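Local atomic coordinates of hypothetical UPF0204 protein AF0625 (PDB entry 1YQE), a protein that probably hydrolyses D-aminoacyl-tRNA to a D-amino acid and free tRNA, a recycling reaction that counters the toxicity of mischarged tRNA. Residues C10-T15 with E50-L55; G17-D22 with K165-A170; E73-S78 with A153-G158. All coordinates share one frame; numbering follows the deposited sequence.

Interaction 1: C10-T15 with E50-L55; sequences CSESDT and ETKERL. With POP (pyrophosphate 2-), chain B.
C10 and E50 pair side by side at the C-terminal ends of two parallel strands, 6-11 and 47-51, neighbours in the large mixed sheet. C10 O accepts from T51 N (3.2 Å), and SG of C10 packs on CG of E50 at 4.0 Å, both side chains lying on the same sheet face. S11 and T51 form the next bridge, on the other face; OG of S11 is anti to the backbone N (chi1 -177°), which brings it within 3.1 Å of E53 O. E12 closes the strand pairing: its N donates to T51 O at 2.8 Å with an N-H...O angle of 165°. Its side chain then crosses that of E50 at about a right angle, CG to CG 3.3 Å, and OE2 lies 3.1 Å from K52 CG, while NZ of K52 remains beyond salt-bridge distance. The E50 carboxylate has its polar partners on Q18, K21 and Y41. A type I turn from S11 leads to D14, the N-cap of helix 15-24. On the partner segment, T51 OG1 accepts from E53 N in an ST turn, and the loop continues to R54 of the pyrophosphate pocket, whose NE and NH2 both donate to POP O2, the latter at 2.9 Å.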
loop_
_atom_site.group_PDB
_atom_site.type_symbol
_atom_site.label_atom_id
_atom_site.label_comp_id
_atom_site.label_asym_id
_atom_site.label_seq_id
_atom_site.Cartn_x
_atom_site.Cartn_y
_atom_site.Cartn_z
ATOM N N CYS A 10 -8.372 -7.042 8.367
ATOM C CA CYS A 10 -9.613 -6.638 7.711
ATOM C C CYS A 10 -10.641 -6.144 8.725
ATOM O O CYS A 10 -10.494 -6.347 9.932
ATOM C CB CYS A 10 -10.204 -7.798 6.903
ATOM S SG CYS A 10 -10.693 -9.245 7.866
ATOM N N SER A 11 -11.679 -5.485 8.219
ATOM C CA SER A 11 -12.742 -4.953 9.062
ATOM C C SER A 11 -13.962 -5.872 9.013
ATOM O O SER A 11 -14.358 -6.342 7.945
ATOM C CB SER A 11 -13.129 -3.549 8.587
ATOM O OG SER A 11 -14.115 -2.973 9.426
ATOM N N GLU A 12 -14.556 -6.128 10.174
ATOM C CA GLU A 12 -15.726 -6.989 10.255
ATOM C C GLU A 12 -16.893 -6.487 9.408
ATOM O O GLU A 12 -17.671 -7.284 8.888
ATOM C CB GLU A 12 -16.158 -7.148 11.718
ATOM C CG GLU A 12 -15.239 -8.077 12.510
ATOM C CD GLU A 12 -15.578 -8.148 13.989
ATOM O OE1 GLU A 12 -16.770 -8.335 14.325
ATOM O OE2 GLU A 12 -14.645 -8.028 14.814
ATOM N N SER A 13 -16.999 -5.171 9.251
ATOM C CA SER A 13 -18.081 -4.586 8.467
ATOM C C SER A 13 -17.724 -4.252 7.021
ATOM O O SER A 13 -18.494 -3.580 6.340
ATOM C CB SER A 13 -18.607 -3.321 9.152
ATOM O OG SER A 13 -17.580 -2.360 9.315
ATOM N N ASP A 14 -16.571 -4.718 6.547
ATOM C CA ASP A 14 -16.156 -4.448 5.170
ATOM C C ASP A 14 -16.374 -5.676 4.291
ATOM O O ASP A 14 -15.664 -6.674 4.416
ATOM C CB ASP A 14 -14.674 -4.050 5.127
ATOM C CG ASP A 14 -14.236 -3.551 3.750
ATOM O OD1 ASP A 14 -14.443 -4.267 2.742
ATOM O OD2 ASP A 14 -13.675 -2.436 3.678
ATOM N N THR A 15 -17.354 -5.594 3.397
ATOM C CA THR A 15 -17.666 -6.700 2.497
ATOM C C THR A 15 -16.446 -7.201 1.719
ATOM O O THR A 15 -16.198 -8.406 1.647
ATOM C CB THR A 15 -18.754 -6.296 1.483
ATOM O OG1 THR A 15 -19.947 -5.927 2.186
ATOM C CG2 THR A 15 -19.062 -7.452 0.548
ATOM N N GLU A 50 -9.183 -9.762 12.520
ATOM C CA GLU A 50 -10.428 -9.083 12.222
ATOM C C GLU A 50 -10.699 -8.094 13.349
ATOM O O GLU A 50 -10.541 -8.422 14.526
ATOM C CB GLU A 50 -11.553 -10.113 12.124
ATOM C CG GLU A 50 -12.706 -9.712 11.237
ATOM C CD GLU A 50 -13.537 -10.906 10.797
ATOM O OE1 GLU A 50 -14.502 -10.709 10.034
ATOM O OE2 GLU A 50 -13.224 -12.043 11.213
ATOM N N THR A 51 -11.088 -6.879 12.984
ATOM C CA THR A 51 -11.380 -5.839 13.961
ATOM C C THR A 51 -12.702 -5.180 13.596
ATOM O O THR A 51 -13.098 -5.185 12.432
ATOM C CB THR A 51 -10.276 -4.762 13.978
ATOM O OG1 THR A 51 -10.586 -3.776 14.968
ATOM C CG2 THR A 51 -10.173 -4.080 12.613
ATOM N N LYS A 52 -13.388 -4.625 14.588
ATOM C CA LYS A 52 -14.661 -3.962 14.341
ATOM C C LYS A 52 -14.431 -2.497 14.002
ATOM O O LYS A 52 -15.360 -1.775 13.654
ATOM C CB LYS A 52 -15.583 -4.086 15.563
ATOM C CG LYS A 52 -16.128 -5.499 15.780
ATOM C CD LYS A 52 -17.263 -5.535 16.802
ATOM C CE LYS A 52 -16.760 -5.304 18.221
ATOM N NZ LYS A 52 -15.872 -6.410 18.676
ATOM N N GLU A 53 -13.182 -2.065 14.096
ATOM C CA GLU A 53 -12.835 -0.682 13.794
ATOM C C GLU A 53 -12.773 -0.413 12.298
ATOM O O GLU A 53 -12.456 -1.301 11.502
ATOM C CB GLU A 53 -11.473 -0.330 14.384
ATOM C CG GLU A 53 -11.347 -0.507 15.879
ATOM C CD GLU A 53 -9.954 -0.174 16.363
ATOM O OE1 GLU A 53 -9.692 -0.305 17.576
ATOM O OE2 GLU A 53 -9.117 0.220 15.524
ATOM N N ARG A 54 -13.085 0.822 11.925
ATOM C CA ARG A 54 -13.003 1.246 10.536
ATOM C C ARG A 54 -11.489 1.395 10.349
ATOM O O ARG A 54 -10.839 2.095 11.122
ATOM C CB ARG A 54 -13.702 2.596 10.372
ATOM C CG ARG A 54 -13.608 3.197 8.990
ATOM C CD ARG A 54 -14.397 2.397 7.971
ATOM N NE ARG A 54 -14.466 3.084 6.684
ATOM C CZ ARG A 54 -14.968 4.302 6.519
ATOM N NH1 ARG A 54 -15.446 4.969 7.560
ATOM N NH2 ARG A 54 -15.001 4.852 5.313
ATOM N N LEU A 55 -10.925 0.734 9.345
ATOM C CA LEU A 55 -9.478 0.788 9.129
ATOM C C LEU A 55 -8.837 2.174 9.044
ATOM O O LEU A 55 -7.803 2.406 9.663
ATOM C CB LEU A 55 -9.095 -0.034 7.892
ATOM C CG LEU A 55 -9.494 -1.515 7.948
ATOM C CD1 LEU A 55 -8.906 -2.253 6.753
ATOM C CD2 LEU A 55 -9.004 -2.136 9.246
HETATM P P1 POP B . -13.356 4.048 2.765
HETATM O O1 POP B . -14.630 4.428 2.027
HETATM O O2 POP B . -13.658 2.841 3.661
HETATM O O3 POP B . -12.871 5.182 3.656
HETATM O O POP B . -12.164 3.551 1.720
HETATM P P2 POP B . -11.278 4.571 0.753
HETATM O O4 POP B . -11.726 6.006 0.833
HETATM O O5 POP B . -11.359 4.100 -0.662
HETATM O O6 POP B . -9.772 4.347 1.275
#

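Interaction 2: G17-D22 with K165-A170; sequences GQNIKD and KDREAA
N19 meets A170 and R167 where helix 15-24 packs against the first turn of helix 167-182. The closest carbons are CB of N19 and CB of A170, 3.5 Å apart; consistent with the small A170 side chain, CA of I20 and CA of A170 come within 4.7 Å. I20 adds CG1, which lies 4.0 Å from the same A170 CB.

The N19 side chain leaves with CG anti to its carbonyl carbon (chi1 -73°), and its amide reaches toward the start of the second helix. OD1 sits over one face of the R167 guanidinium, offset toward the rim. The 3.3 Å approach of OD1 to R167 NH1 has too poor an angle for a hydrogen bond. R167 has a chi1 of -115°, close to eclipsed, and a bend at chi2 (65°) that places CD 3.9 Å from N19 OD1. The other end of the amide is held by polar partners: ND2 donates to W164 O and to a water at 3.1 Å, and that water donates to D166 O. D166 is the N-cap of the second helix, its OD1 accepting from A169 N at 2.9 Å from above the carboxylate plane.

Beyond these residues I20 of helix 15-24 also packs on V173 and M177, farther along helix 167-182, while Q18 and K21 touch C10 of strand 6-11.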
loop_
_atom_site.group_PDB
_atom_site.type_symbol
_atom_site.label_atom_id
_atom_site.label_comp_id
_atom_site.label_asym_id
_atom_site.label_seq_id
_atom_site.Cartn_x
_atom_site.Cartn_y
_atom_site.Cartn_z
ATOM N N GLY A 17 -13.232 -6.731 2.424
ATOM C CA GLY A 17 -12.294 -7.312 3.366
ATOM C C GLY A 17 -12.707 -8.709 3.797
ATOM O O GLY A 17 -11.867 -9.604 3.914
ATOM N N GLN A 18 -14.002 -8.899 4.033
ATOM C CA GLN A 18 -14.523 -10.194 4.454
ATOM C C GLN A 18 -14.376 -11.268 3.383
ATOM O O GLN A 18 -14.014 -12.400 3.691
ATOM C CB GLN A 18 -15.998 -10.070 4.860
ATOM C CG GLN A 18 -16.212 -9.329 6.166
ATOM C CD GLN A 18 -15.485 -9.992 7.315
ATOM O OE1 GLN A 18 -15.717 -11.161 7.610
ATOM N NE2 GLN A 18 -14.594 -9.253 7.966
ATOM N N ASN A 19 -14.666 -10.927 2.128
ATOM C CA ASN A 19 -14.540 -11.909 1.057
ATOM C C ASN A 19 -13.079 -12.285 0.848
ATOM O O ASN A 19 -12.766 -13.439 0.546
ATOM C CB ASN A 19 -15.141 -11.384 -0.248
ATOM C CG ASN A 19 -16.657 -11.350 -0.217
ATOM O OD1 ASN A 19 -17.297 -12.241 0.344
ATOM N ND2 ASN A 19 -17.241 -10.328 -0.827
ATOM N N ILE A 20 -12.187 -11.312 1.008
ATOM C CA ILE A 20 -10.762 -11.572 0.857
ATOM C C ILE A 20 -10.379 -12.523 1.980
ATOM O O ILE A 20 -9.670 -13.508 1.763
ATOM C CB ILE A 20 -9.921 -10.263 0.969
ATOM C CG1 ILE A 20 -10.192 -9.370 -0.250
ATOM C CG2 ILE A 20 -8.426 -10.602 1.080
ATOM C CD1 ILE A 20 -9.585 -7.983 -0.164
ATOM N N LYS A 21 -10.878 -12.232 3.176
ATOM C CA LYS A 21 -10.601 -13.061 4.344
ATOM C C LYS A 21 -11.040 -14.504 4.122
ATOM O O LYS A 21 -10.272 -15.434 4.369
ATOM C CB LYS A 21 -11.318 -12.515 5.578
ATOM C CG LYS A 21 -11.011 -13.310 6.835
ATOM C CD LYS A 21 -11.978 -12.996 7.965
ATOM C CE LYS A 21 -13.373 -13.520 7.662
ATOM N NZ LYS A 21 -14.313 -13.240 8.780
ATOM N N ASP A 22 -12.278 -14.689 3.667
ATOM C CA ASP A 22 -12.792 -16.036 3.426
ATOM C C ASP A 22 -11.898 -16.838 2.485
ATOM O O ASP A 22 -11.707 -18.038 2.677
ATOM C CB ASP A 22 -14.213 -15.986 2.858
ATOM C CG ASP A 22 -15.229 -15.483 3.868
ATOM O OD1 ASP A 22 -15.142 -15.877 5.050
ATOM O OD2 ASP A 22 -16.124 -14.706 3.477
ATOM N N LYS A 165 -18.614 -6.902 -3.470
ATOM C CA LYS A 165 -19.263 -8.194 -3.293
ATOM C C LYS A 165 -18.775 -9.228 -4.305
ATOM O O LYS A 165 -19.177 -10.392 -4.252
ATOM C CB LYS A 165 -20.781 -8.038 -3.416
ATOM C CG LYS A 165 -21.402 -7.124 -2.371
ATOM C CD LYS A 165 -22.916 -7.087 -2.513
ATOM C CE LYS A 165 -23.558 -6.246 -1.422
ATOM N NZ LYS A 165 -23.189 -6.729 -0.058
ATOM N N ASP A 166 -17.905 -8.802 -5.218
ATOM C CA ASP A 166 -17.373 -9.685 -6.251
ATOM C C ASP A 166 -16.509 -10.772 -5.616
ATOM O O ASP A 166 -15.392 -10.508 -5.169
ATOM C CB ASP A 166 -16.547 -8.872 -7.253
ATOM C CG ASP A 166 -16.252 -9.638 -8.531
ATOM O OD1 ASP A 166 -15.878 -10.822 -8.443
ATOM O OD2 ASP A 166 -16.382 -9.049 -9.626
ATOM N N ARG A 167 -17.032 -11.995 -5.587
ATOM C CA ARG A 167 -16.327 -13.131 -4.999
ATOM C C ARG A 167 -14.999 -13.452 -5.675
ATOM O O ARG A 167 -13.992 -13.665 -5.003
ATOM C CB ARG A 167 -17.212 -14.378 -5.038
ATOM C CG ARG A 167 -17.613 -14.920 -3.674
ATOM C CD ARG A 167 -18.505 -13.946 -2.919
ATOM N NE ARG A 167 -19.122 -14.574 -1.751
ATOM C CZ ARG A 167 -19.923 -13.946 -0.897
ATOM N NH1 ARG A 167 -20.211 -12.662 -1.072
ATOM N NH2 ARG A 167 -20.444 -14.603 0.130
ATOM N N GLU A 168 -14.996 -13.500 -7.003
ATOM C CA GLU A 168 -13.775 -13.818 -7.726
ATOM C C GLU A 168 -12.720 -12.728 -7.631
ATOM O O GLU A 168 -11.525 -13.021 -7.611
ATOM C CB GLU A 168 -14.075 -14.113 -9.192
ATOM C CG GLU A 168 -12.823 -14.389 -9.994
ATOM C CD GLU A 168 -13.110 -15.061 -11.311
ATOM O OE1 GLU A 168 -14.148 -14.746 -11.934
ATOM O OE2 GLU A 168 -12.287 -15.897 -11.729
ATOM N N ALA A 169 -13.151 -11.471 -7.588
ATOM C CA ALA A 169 -12.205 -10.370 -7.472
ATOM C C ALA A 169 -11.443 -10.546 -6.159
ATOM O O ALA A 169 -10.224 -10.379 -6.110
ATOM C CB ALA A 169 -12.941 -9.021 -7.483
ATOM N N ALA A 170 -12.170 -10.904 -5.103
ATOM C CA ALA A 170 -11.565 -11.104 -3.787
ATOM C C ALA A 170 -10.642 -12.316 -3.789
ATOM O O ALA A 170 -9.634 -12.339 -3.085
ATOM C CB ALA A 170 -12.649 -11.283 -2.733
HETATM O O HOH W 1 -15.270 -9.217 -2.908
#

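Interaction 3: E73-S78 with A153-G158; sequences EILFAS and AFYEIG
F76 and F154 form an offset stack on one face of two parallel strands, their centroids 4.5 Å apart and their planes at 21°. CG is anti to the carbonyl carbon in both (chi1 -69° in F76), which starts the two rings off the same way. CB of F76 lies almost straight above the centre of the F154 ring, a CH-pi contact 3.6 Å from the centroid. F154 CZ sits over the rim of the F76 ring, whose opposite face is covered by I74 CG2. An alanine in place of F154 would probably strip the F76 ring of its partner on the face turned away from I74 and open a gap beside S78 CB. S78 and E156 continue this face, and E156 lines the pyrophosphate pocket.

On the other face, L75 CD2 lies over the Y155 ring, 4.1 Å from its centroid, while F76 O meets the ring edge in plane. Y155 OH donates to a water that bonds E73 OE2 and I74 O. The local axes of 73-78 and 153-158 diverge by 26°, joined by backbone bonds such as Y155 N to F76 O (2.8 Å).

L75 and A77 bond to V9 of strand 6-11, helix 114-125 sets M117 against Y155, and helix 167-182 places V173 on I157.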
loop_
_atom_site.group_PDB
_atom_site.type_symbol
_atom_site.label_atom_id
_atom_site.label_comp_id
_atom_site.label_asym_id
_atom_site.label_seq_id
_atom_site.Cartn_x
_atom_site.Cartn_y
_atom_site.Cartn_z
ATOM N N GLU A 73 4.901 -7.326 9.378
ATOM C CA GLU A 73 4.209 -6.342 8.561
ATOM C C GLU A 73 2.721 -6.628 8.489
ATOM O O GLU A 73 2.263 -7.715 8.842
ATOM C CB GLU A 73 4.784 -6.317 7.139
ATOM C CG GLU A 73 4.291 -7.444 6.239
ATOM C CD GLU A 73 4.732 -7.271 4.795
ATOM O OE1 GLU A 73 5.795 -7.807 4.418
ATOM O OE2 GLU A 73 4.018 -6.583 4.040
ATOM N N ILE A 74 1.975 -5.637 8.015
ATOM C CA ILE A 74 0.535 -5.752 7.872
ATOM C C ILE A 74 0.084 -5.502 6.441
ATOM O O ILE A 74 0.552 -4.577 5.782
ATOM C CB ILE A 74 -0.211 -4.728 8.763
ATOM C CG1 ILE A 74 0.077 -5.000 10.240
ATOM C CG2 ILE A 74 -1.713 -4.796 8.499
ATOM C CD1 ILE A 74 -0.509 -3.940 11.177
ATOM N N LEU A 75 -0.817 -6.351 5.967
ATOM C CA LEU A 75 -1.415 -6.182 4.655
ATOM C C LEU A 75 -2.890 -5.916 4.962
ATOM O O LEU A 75 -3.634 -6.835 5.319
ATOM C CB LEU A 75 -1.277 -7.444 3.798
ATOM C CG LEU A 75 0.120 -7.789 3.272
ATOM C CD1 LEU A 75 0.863 -8.651 4.284
ATOM C CD2 LEU A 75 -0.006 -8.541 1.962
ATOM N N PHE A 76 -3.301 -4.654 4.875
ATOM C CA PHE A 76 -4.693 -4.300 5.130
ATOM C C PHE A 76 -5.509 -4.681 3.909
ATOM O O PHE A 76 -5.175 -4.285 2.794
ATOM C CB PHE A 76 -4.851 -2.795 5.364
ATOM C CG PHE A 76 -4.242 -2.307 6.643
ATOM C CD1 PHE A 76 -3.045 -1.605 6.633
ATOM C CD2 PHE A 76 -4.881 -2.531 7.863
ATOM C CE1 PHE A 76 -2.489 -1.125 7.820
ATOM C CE2 PHE A 76 -4.332 -2.057 9.053
ATOM C CZ PHE A 76 -3.134 -1.351 9.030
ATOM N N ALA A 77 -6.573 -5.449 4.125
ATOM C CA ALA A 77 -7.453 -5.881 3.046
ATOM C C ALA A 77 -8.729 -5.071 3.213
ATOM O O ALA A 77 -9.397 -5.167 4.239
ATOM C CB ALA A 77 -7.748 -7.371 3.170
ATOM N N SER A 78 -9.065 -4.270 2.210
ATOM C CA SER A 78 -10.242 -3.429 2.311
ATOM C C SER A 78 -10.858 -3.086 0.967
ATOM O O SER A 78 -10.293 -3.357 -0.088
ATOM C CB SER A 78 -9.870 -2.132 3.040
ATOM O OG SER A 78 -10.820 -1.107 2.790
ATOM N N ALA A 153 0.536 -1.622 4.058
ATOM C CA ALA A 153 -0.040 -1.118 2.817
ATOM C C ALA A 153 -1.476 -1.611 2.730
ATOM O O ALA A 153 -1.855 -2.566 3.418
ATOM C CB ALA A 153 0.768 -1.609 1.603
ATOM N N PHE A 154 -2.277 -0.943 1.903
ATOM C CA PHE A 154 -3.669 -1.314 1.706
ATOM C C PHE A 154 -3.836 -1.967 0.336
ATOM O O PHE A 154 -3.386 -1.428 -0.678
ATOM C CB PHE A 154 -4.581 -0.084 1.783
ATOM C CG PHE A 154 -4.929 0.326 3.185
ATOM C CD1 PHE A 154 -3.959 0.842 4.037
ATOM C CD2 PHE A 154 -6.231 0.193 3.653
ATOM C CE1 PHE A 154 -4.287 1.224 5.341
ATOM C CE2 PHE A 154 -6.566 0.571 4.947
ATOM C CZ PHE A 154 -5.591 1.087 5.793
ATOM N N TYR A 155 -4.474 -3.130 0.330
ATOM C CA TYR A 155 -4.737 -3.895 -0.885
ATOM C C TYR A 155 -6.250 -3.890 -1.000
ATOM O O TYR A 155 -6.938 -4.493 -0.180
ATOM C CB TYR A 155 -4.182 -5.309 -0.715
ATOM C CG TYR A 155 -2.714 -5.301 -0.347
ATOM C CD1 TYR A 155 -2.296 -5.015 0.958
ATOM C CD2 TYR A 155 -1.739 -5.501 -1.318
ATOM C CE1 TYR A 155 -0.932 -4.924 1.276
ATOM C CE2 TYR A 155 -0.391 -5.415 -1.017
ATOM C CZ TYR A 155 0.011 -5.126 0.278
ATOM O OH TYR A 155 1.356 -5.037 0.547
ATOM N N GLU A 156 -6.770 -3.208 -2.019
ATOM C CA GLU A 156 -8.210 -3.066 -2.146
ATOM C C GLU A 156 -8.846 -3.451 -3.475
ATOM O O GLU A 156 -8.165 -3.723 -4.465
ATOM C CB GLU A 156 -8.581 -1.613 -1.828
ATOM C CG GLU A 156 -7.793 -1.032 -0.660
ATOM C CD GLU A 156 -8.080 0.438 -0.408
ATOM O OE1 GLU A 156 -8.403 1.170 -1.371
ATOM O OE2 GLU A 156 -7.969 0.865 0.757
ATOM N N ILE A 157 -10.176 -3.446 -3.460
ATOM C CA ILE A 157 -11.007 -3.744 -4.617
ATOM C C ILE A 157 -11.972 -2.572 -4.747
ATOM O O ILE A 157 -12.694 -2.265 -3.793
ATOM C CB ILE A 157 -11.845 -5.015 -4.400
ATOM C CG1 ILE A 157 -10.928 -6.216 -4.181
ATOM C CG2 ILE A 157 -12.757 -5.251 -5.595
ATOM C CD1 ILE A 157 -11.679 -7.500 -3.887
ATOM N N GLY A 158 -11.964 -1.888 -5.866
ATOM C CA GLY A 158 -13.189 -1.132 -6.067
ATOM C C GLY A 158 -13.798 -1.086 -7.459
ATOM O O GLY A 158 -13.490 -1.899 -8.331
HETATM O O HOH W 2 1.891 -5.008 3.332
#

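How the interactions relate
Interactions 1 and 3 belong to the same mixed sheet, since strands 6-11 and 73-81 are neighbours in it; their centres are about 12 Å apart. D14 OD2 is a probable hydrogen-bond partner of S78 OG at 3.3 Å. Interaction 2 packs against both: K21 NZ forms a salt bridge with E50 OE1 at 2.8 Å, and I20 CD1 reaches A77 CB at 3.9 Å, while A170 CA touches I157 CD1 at 3.6 Å. The pyrophosphate pocket draws on R54 from interaction 1 and E156 from interaction 3, whose side chain lies about 4 Å from the ligand, together with R79 and S81; interaction 2 stands back, the I20 side chain about 12 Å from the ligand.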